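Local structure of porphyranase B (Zobellia galactanivorans, 3JUU) at residues A[73-78]-A[262-267]; A[124-129]-A[141-146]. The protein cleaves the sulfated red-algal polysaccharide porphyran at the linkages between beta-D-galactopyranose and alpha-L-galactopyranose-6-sulfate. All coordinates share one frame; numbering follows the deposited sequence.

Interaction 1 (A[73-78]-A[262-267]). With SO4 (sulfate ion), chain F.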
loop_
_atom_site.group_PDB
_atom_site.type_symbol
_atom_site.label_atom_id
_atom_site.label_comp_id
_atom_site.label_asym_id
_atom_site.label_seq_id
_atom_site.Cartn_x
_atom_site.Cartn_y
_atom_site.Cartn_z
ATOM N N SER A 73 -9.627 14.044 1.146
ATOM C CA SER A 73 -8.431 13.176 1.117
ATOM C C SER A 73 -8.300 12.433 2.446
ATOM O O SER A 73 -8.789 12.906 3.545
ATOM C CB SER A 73 -7.177 14.020 0.833
ATOM O OG SER A 73 -6.838 14.773 2.010
ATOM N N LEU A 74 -7.644 11.277 2.379
ATOM C CA LEU A 74 -7.257 10.524 3.569
ATOM C C LEU A 74 -5.863 10.977 3.996
ATOM O O LEU A 74 -4.989 11.121 3.109
ATOM C CB LEU A 74 -7.191 9.054 3.192
ATOM C CG LEU A 74 -6.537 8.136 4.215
ATOM C CD1 LEU A 74 -7.281 8.021 5.532
ATOM C CD2 LEU A 74 -6.416 6.688 3.551
ATOM N N GLN A 75 -5.627 11.190 5.304
ATOM C CA GLN A 75 -4.352 11.694 5.802
ATOM C C GLN A 75 -3.908 10.670 6.824
ATOM O O GLN A 75 -4.687 10.314 7.740
ATOM C CB GLN A 75 -4.512 13.074 6.467
ATOM C CG GLN A 75 -5.059 14.100 5.421
ATOM C CD GLN A 75 -5.202 15.443 6.015
ATOM O OE1 GLN A 75 -5.702 15.590 7.156
ATOM N NE2 GLN A 75 -4.674 16.428 5.340
ATOM N N ILE A 76 -2.686 10.114 6.628
ATOM C CA ILE A 76 -2.086 9.226 7.647
ATOM C C ILE A 76 -0.831 9.953 8.115
ATOM O O ILE A 76 0.116 10.170 7.350
ATOM C CB ILE A 76 -1.736 7.805 7.081
ATOM C CG1 ILE A 76 -2.969 7.199 6.364
ATOM C CG2 ILE A 76 -1.222 6.905 8.270
ATOM C CD1 ILE A 76 -2.666 5.701 5.894
ATOM N N THR A 77 -0.841 10.355 9.389
ATOM C CA THR A 77 0.180 11.285 9.853
ATOM C C THR A 77 1.143 10.552 10.805
ATOM O O THR A 77 0.695 9.882 11.739
ATOM C CB THR A 77 -0.529 12.449 10.611
ATOM O OG1 THR A 77 -1.329 13.217 9.683
ATOM C CG2 THR A 77 0.543 13.399 11.213
ATOM N N THR A 78 2.437 10.734 10.623
ATOM C CA THR A 78 3.419 10.171 11.541
ATOM C C THR A 78 3.623 11.059 12.762
ATOM O O THR A 78 3.648 12.308 12.634
ATOM C CB THR A 78 4.773 10.034 10.905
ATOM O OG1 THR A 78 5.254 11.306 10.472
ATOM C CG2 THR A 78 4.804 9.021 9.687
ATOM N N ASP A 262 4.433 17.632 6.047
ATOM C CA ASP A 262 5.625 16.774 5.814
ATOM C C ASP A 262 5.476 15.444 6.547
ATOM O O ASP A 262 5.951 14.414 6.009
ATOM C CB ASP A 262 6.883 17.399 6.326
ATOM C CG ASP A 262 7.400 18.536 5.436
ATOM O OD1 ASP A 262 6.817 18.749 4.362
ATOM O OD2 ASP A 262 8.429 19.121 5.842
ATOM N N ARG A 263 4.776 15.404 7.710
ATOM C CA ARG A 263 4.580 14.094 8.415
ATOM C C ARG A 263 3.401 13.290 7.907
ATOM O O ARG A 263 3.172 12.190 8.393
ATOM C CB ARG A 263 4.409 14.339 9.945
ATOM C CG ARG A 263 5.782 14.727 10.507
ATOM C CD ARG A 263 5.713 15.024 12.066
ATOM N NE ARG A 263 4.816 16.187 12.371
ATOM C CZ ARG A 263 3.569 16.166 12.893
ATOM N NH1 ARG A 263 2.833 15.068 13.150
ATOM N NH2 ARG A 263 2.992 17.361 13.135
ATOM N N THR A 264 2.691 13.791 6.888
ATOM C CA THR A 264 1.427 13.208 6.482
ATOM C C THR A 264 1.551 12.549 5.101
ATOM O O THR A 264 2.051 13.176 4.194
ATOM C CB THR A 264 0.308 14.249 6.446
ATOM O OG1 THR A 264 0.118 14.679 7.824
ATOM C CG2 THR A 264 -1.070 13.666 5.842
ATOM N N THR A 265 1.081 11.309 5.000
ATOM C CA THR A 265 0.936 10.640 3.680
ATOM C C THR A 265 -0.506 10.918 3.296
ATOM O O THR A 265 -1.388 10.667 4.091
ATOM C CB THR A 265 1.168 9.100 3.873
ATOM O OG1 THR A 265 2.527 8.911 4.297
ATOM C CG2 THR A 265 0.912 8.432 2.475
ATOM N N THR A 266 -0.739 11.491 2.121
ATOM C CA THR A 266 -2.102 11.894 1.752
ATOM C C THR A 266 -2.580 11.079 0.537
ATOM O O THR A 266 -1.839 11.018 -0.450
ATOM C CB THR A 266 -2.090 13.389 1.372
ATOM O OG1 THR A 266 -1.549 14.187 2.475
ATOM C CG2 THR A 266 -3.526 13.867 0.964
ATOM N N TYR A 267 -3.750 10.458 0.638
ATOM C CA TYR A 267 -4.363 9.730 -0.480
ATOM C C TYR A 267 -5.579 10.536 -0.868
ATOM O O TYR A 267 -6.497 10.654 -0.042
ATOM C CB TYR A 267 -4.797 8.341 -0.046
ATOM C CG TYR A 267 -3.668 7.503 0.570
ATOM C CD1 TYR A 267 -3.036 6.487 -0.189
ATOM C CD2 TYR A 267 -3.249 7.704 1.895
ATOM C CE1 TYR A 267 -2.006 5.689 0.406
ATOM C CE2 TYR A 267 -2.215 6.944 2.466
ATOM C CZ TYR A 267 -1.602 5.951 1.723
ATOM O OH TYR A 267 -0.604 5.177 2.261
HETATM S S SO4 F . -0.185 16.304 15.004
HETATM O O1 SO4 F . 0.447 17.615 14.741
HETATM O O2 SO4 F . -1.593 16.494 14.606
HETATM O O3 SO4 F . 0.388 15.159 14.271
HETATM O O4 SO4 F . -0.141 16.002 16.449
HETATM O O HOH W 1 -2.915 16.386 3.258
#
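L74 and I76 pair with Y267 and T265 as strands 73-77 and 264-267 run antiparallel at 161°, each pair closed by two reciprocal backbone hydrogen bonds; that from I76 N to T265 O (2.9 Å) is nearly straight at 175°. T78 N continues the ladder to R263 O. R263 O also accepts T78 OG1 at 3.1 Å, on a lone pair, so two donors of one residue grip a single oxygen. On the face bearing L74, I76 and Y267, the leucine lies alongside the tyrosine, with L74 CD2 3.7 Å from Y267 CD2. Next to it, I76 CD1 approaches Y267 CE2 at 3.7 Å, and the phenol hydroxyl is bonded to T124 O. The other face is largely polar. There the hydroxyls T77 OG1 and T264 OG1 stand 2.8 Å apart, the latter also bonded to K260 O, while T264 CG2 rests against Q75 CB. A water joins Q75 NE2 to T266 OG1, and the amide oxygen of Q75 is held by S68. R263 bends at chi3 (-62°), which turns NE back from an extended path. Its NH1 donates in the guanidinium plane to T78 O at 2.9 Å and also to O3 of a sulfate, probably from the crystallisation liquor, at 2.7 Å; NH2 donates to sulfate O1 and NE reaches G258 O. An alanine here would probably leave T78 O without its NH1 donor and the sulfate without these two hydrogen bonds. The pair sits between strand 67-70, bonded to the far side of 73-77 through S68, and strand 108-115, bonded to T266 through K115. V242 and M240 of strand 237-242 pack against the face of I76, T265 and Y267.

Interaction 2 (A[124-129]-A[141-146])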
loop_
_atom_site.group_PDB
_atom_site.type_symbol
_atom_site.label_atom_id
_atom_site.label_comp_id
_atom_site.label_asym_id
_atom_site.label_seq_id
_atom_site.Cartn_x
_atom_site.Cartn_y
_atom_site.Cartn_z
ATOM N N THR A 124 2.544 3.677 1.684
ATOM C CA THR A 124 2.380 2.442 0.935
ATOM C C THR A 124 0.964 2.267 0.443
ATOM O O THR A 124 -0.026 2.851 1.015
ATOM C CB THR A 124 2.757 1.207 1.796
ATOM O OG1 THR A 124 1.796 1.031 2.859
ATOM C CG2 THR A 124 4.204 1.345 2.429
ATOM N N PHE A 125 0.838 1.420 -0.567
ATOM C CA PHE A 125 -0.486 1.081 -1.097
ATOM C C PHE A 125 -0.322 -0.348 -1.655
ATOM O O PHE A 125 0.604 -0.556 -2.493
ATOM C CB PHE A 125 -0.777 2.023 -2.270
ATOM C CG PHE A 125 -2.113 1.770 -2.941
ATOM C CD1 PHE A 125 -3.305 1.634 -2.179
ATOM C CD2 PHE A 125 -2.205 1.643 -4.354
ATOM C CE1 PHE A 125 -4.544 1.410 -2.831
ATOM C CE2 PHE A 125 -3.448 1.437 -5.012
ATOM C CZ PHE A 125 -4.606 1.277 -4.277
ATOM N N TRP A 126 -1.122 -1.300 -1.159
ATOM C CA TRP A 126 -0.852 -2.736 -1.428
ATOM C C TRP A 126 -2.071 -3.603 -1.178
ATOM O O TRP A 126 -3.104 -3.091 -0.647
ATOM C CB TRP A 126 0.419 -3.253 -0.717
ATOM C CG TRP A 126 0.526 -2.966 0.810
ATOM C CD1 TRP A 126 0.720 -1.726 1.372
ATOM C CD2 TRP A 126 0.415 -3.900 1.891
ATOM N NE1 TRP A 126 0.796 -1.868 2.761
ATOM C CE2 TRP A 126 0.621 -3.178 3.096
ATOM C CE3 TRP A 126 0.254 -5.311 1.956
ATOM C CZ2 TRP A 126 0.544 -3.766 4.391
ATOM C CZ3 TRP A 126 0.230 -5.938 3.231
ATOM C CH2 TRP A 126 0.398 -5.152 4.461
ATOM N N LEU A 127 -1.942 -4.890 -1.537
ATOM C CA LEU A 127 -3.033 -5.870 -1.390
ATOM C C LEU A 127 -2.423 -7.042 -0.697
ATOM O O LEU A 127 -1.260 -7.394 -0.985
ATOM C CB LEU A 127 -3.483 -6.362 -2.828
ATOM C CG LEU A 127 -4.356 -5.296 -3.543
ATOM C CD1 LEU A 127 -4.323 -5.378 -5.105
ATOM C CD2 LEU A 127 -5.797 -5.472 -3.044
ATOM N N ILE A 128 -3.173 -7.715 0.172
ATOM C CA ILE A 128 -2.677 -8.978 0.728
ATOM C C ILE A 128 -3.902 -9.866 0.937
ATOM O O ILE A 128 -4.989 -9.374 1.173
ATOM C CB ILE A 128 -1.781 -8.708 2.031
ATOM C CG1 ILE A 128 -1.064 -9.973 2.504
ATOM C CG2 ILE A 128 -2.685 -8.113 3.181
ATOM C CD1 ILE A 128 -0.043 -9.778 3.549
ATOM N N ASN A 129 -3.716 -11.184 0.914
ATOM C CA ASN A 129 -4.789 -12.073 1.288
ATOM C C ASN A 129 -4.773 -12.212 2.823
ATOM O O ASN A 129 -3.906 -11.626 3.517
ATOM C CB ASN A 129 -4.640 -13.428 0.558
ATOM C CG ASN A 129 -3.546 -14.311 1.149
ATOM O OD1 ASN A 129 -2.482 -13.828 1.627
ATOM N ND2 ASN A 129 -3.813 -15.651 1.175
ATOM N N THR A 141 0.387 -17.070 1.892
ATOM C CA THR A 141 0.285 -15.624 1.740
ATOM C C THR A 141 0.609 -15.223 0.322
ATOM O O THR A 141 1.603 -15.711 -0.247
ATOM C CB THR A 141 1.296 -14.957 2.671
ATOM O OG1 THR A 141 0.902 -15.305 4.008
ATOM C CG2 THR A 141 1.229 -13.403 2.522
ATOM N N THR A 142 -0.152 -14.274 -0.193
ATOM C CA THR A 142 0.135 -13.656 -1.461
ATOM C C THR A 142 0.017 -12.160 -1.114
ATOM O O THR A 142 -0.942 -11.709 -0.545
ATOM C CB THR A 142 -0.915 -14.010 -2.586
ATOM O OG1 THR A 142 -2.249 -13.630 -2.175
ATOM C CG2 THR A 142 -0.910 -15.458 -2.923
ATOM N N GLU A 143 1.069 -11.404 -1.426
ATOM C CA GLU A 143 1.075 -9.951 -1.169
ATOM C C GLU A 143 1.460 -9.280 -2.458
ATOM O O GLU A 143 2.458 -9.651 -3.070
ATOM C CB GLU A 143 2.135 -9.648 -0.068
ATOM C CG GLU A 143 2.262 -8.109 0.205
ATOM C CD GLU A 143 3.353 -7.845 1.267
ATOM O OE1 GLU A 143 3.838 -8.796 1.945
ATOM O OE2 GLU A 143 3.750 -6.662 1.388
ATOM N N LEU A 144 0.674 -8.264 -2.840
ATOM C CA LEU A 144 0.895 -7.494 -4.084
ATOM C C LEU A 144 1.114 -6.004 -3.657
ATOM O O LEU A 144 0.199 -5.286 -3.310
ATOM C CB LEU A 144 -0.361 -7.673 -5.006
ATOM C CG LEU A 144 -0.193 -7.328 -6.516
ATOM C CD1 LEU A 144 -1.520 -7.490 -7.239
ATOM C CD2 LEU A 144 0.390 -5.903 -6.724
ATOM N N ASP A 145 2.373 -5.576 -3.666
ATOM C CA ASP A 145 2.746 -4.181 -3.306
ATOM C C ASP A 145 2.736 -3.266 -4.522
ATOM O O ASP A 145 3.489 -3.474 -5.491
ATOM C CB ASP A 145 4.145 -4.216 -2.663
ATOM C CG ASP A 145 4.166 -5.151 -1.462
ATOM O OD1 ASP A 145 3.376 -4.904 -0.506
ATOM O OD2 ASP A 145 4.895 -6.157 -1.504
ATOM N N ILE A 146 1.893 -2.240 -4.466
ATOM C CA ILE A 146 1.707 -1.422 -5.623
ATOM C C ILE A 146 2.709 -0.288 -5.533
ATOM O O ILE A 146 3.460 0.012 -6.498
ATOM C CB ILE A 146 0.235 -0.934 -5.732
ATOM C CG1 ILE A 146 -0.666 -2.113 -5.737
ATOM C CG2 ILE A 146 0.049 0.046 -6.966
ATOM C CD1 ILE A 146 -2.036 -1.804 -5.376
HETATM O O HOH W 2 -1.929 -14.190 4.329
#
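L127 and L144 hold the compact side of this antiparallel pair. Their backbones exchange two hydrogen bonds, L127 N to L144 O and L144 N to L127 O, and their side chains lie alongside each other with the CB atoms of L127 and L144 4.0 Å apart. At the corner where the second strand turns, I146 N bonds to F125 O, and I146 CD1 lies 3.6 Å from F125 CE2, approaching the ring obliquely. L238 backs F125 and L127, while V206 and Y204 of strand 202-210 back L144 and I146, so this apolar face is buried. At the other end, N129 OD1 accepts T142 N at 3.0 Å, although the donor stands 63° out of the amide carbonyl plane. N129 N returns a longer bond to T142 O, and ND2 is taken by R140 O.

The opposite face mixes W126 and I128 with the carboxylates of E143 and D145; W126 and D145 are buried, and it is more open at the partly exposed I128 and E143. E143 is extended, CG anti to the backbone N (chi1 177°), and its OE2 comes within 3.8 Å of W126 CE3, carboxylate and indole planes 42° apart. D145 OD1 lies 3.4 Å from W126 CB and 2.6 Å from E143 OE2. The indole NE1 makes a weak bond to T124 OG1, which V241 O also holds. E143 OE1 is fixed by a salt bridge to R174, whereas OE2 contacts a glycerol, probably from the crystallisation liquor, and a MES molecule lies near I128. E143, D145 and E148 form the ExDxxE signature of the family 16 jelly-roll hydrolases: E143, assigned as nucleophile, and D145 alternate on one face, and the irregularity at I146 is consistent with E148, the assigned proton donor, reaching the same cleft, its carboxylate close to that of D145.

Following the chain from the N terminus, 73-78 is the first of the four segments, and its partner 262-267 comes after 183 intervening residues, so interaction 1 closes a long loop containing most of the jelly roll. Within that loop lies interaction 2, a short closure in which 124-129 meets 141-146 after 11 intervening residues; C137, in this connection, is disulfide-bonded to C180. The two contacts therefore nest and do not cross. Their centres are about 20 Å apart, yet they touch where the hydroxyl of Y267 meets the backbone of T124. Interaction 1 thus joins early and late strands of the sandwich, and interaction 2 joins adjacent strands bearing the catalytic cleft.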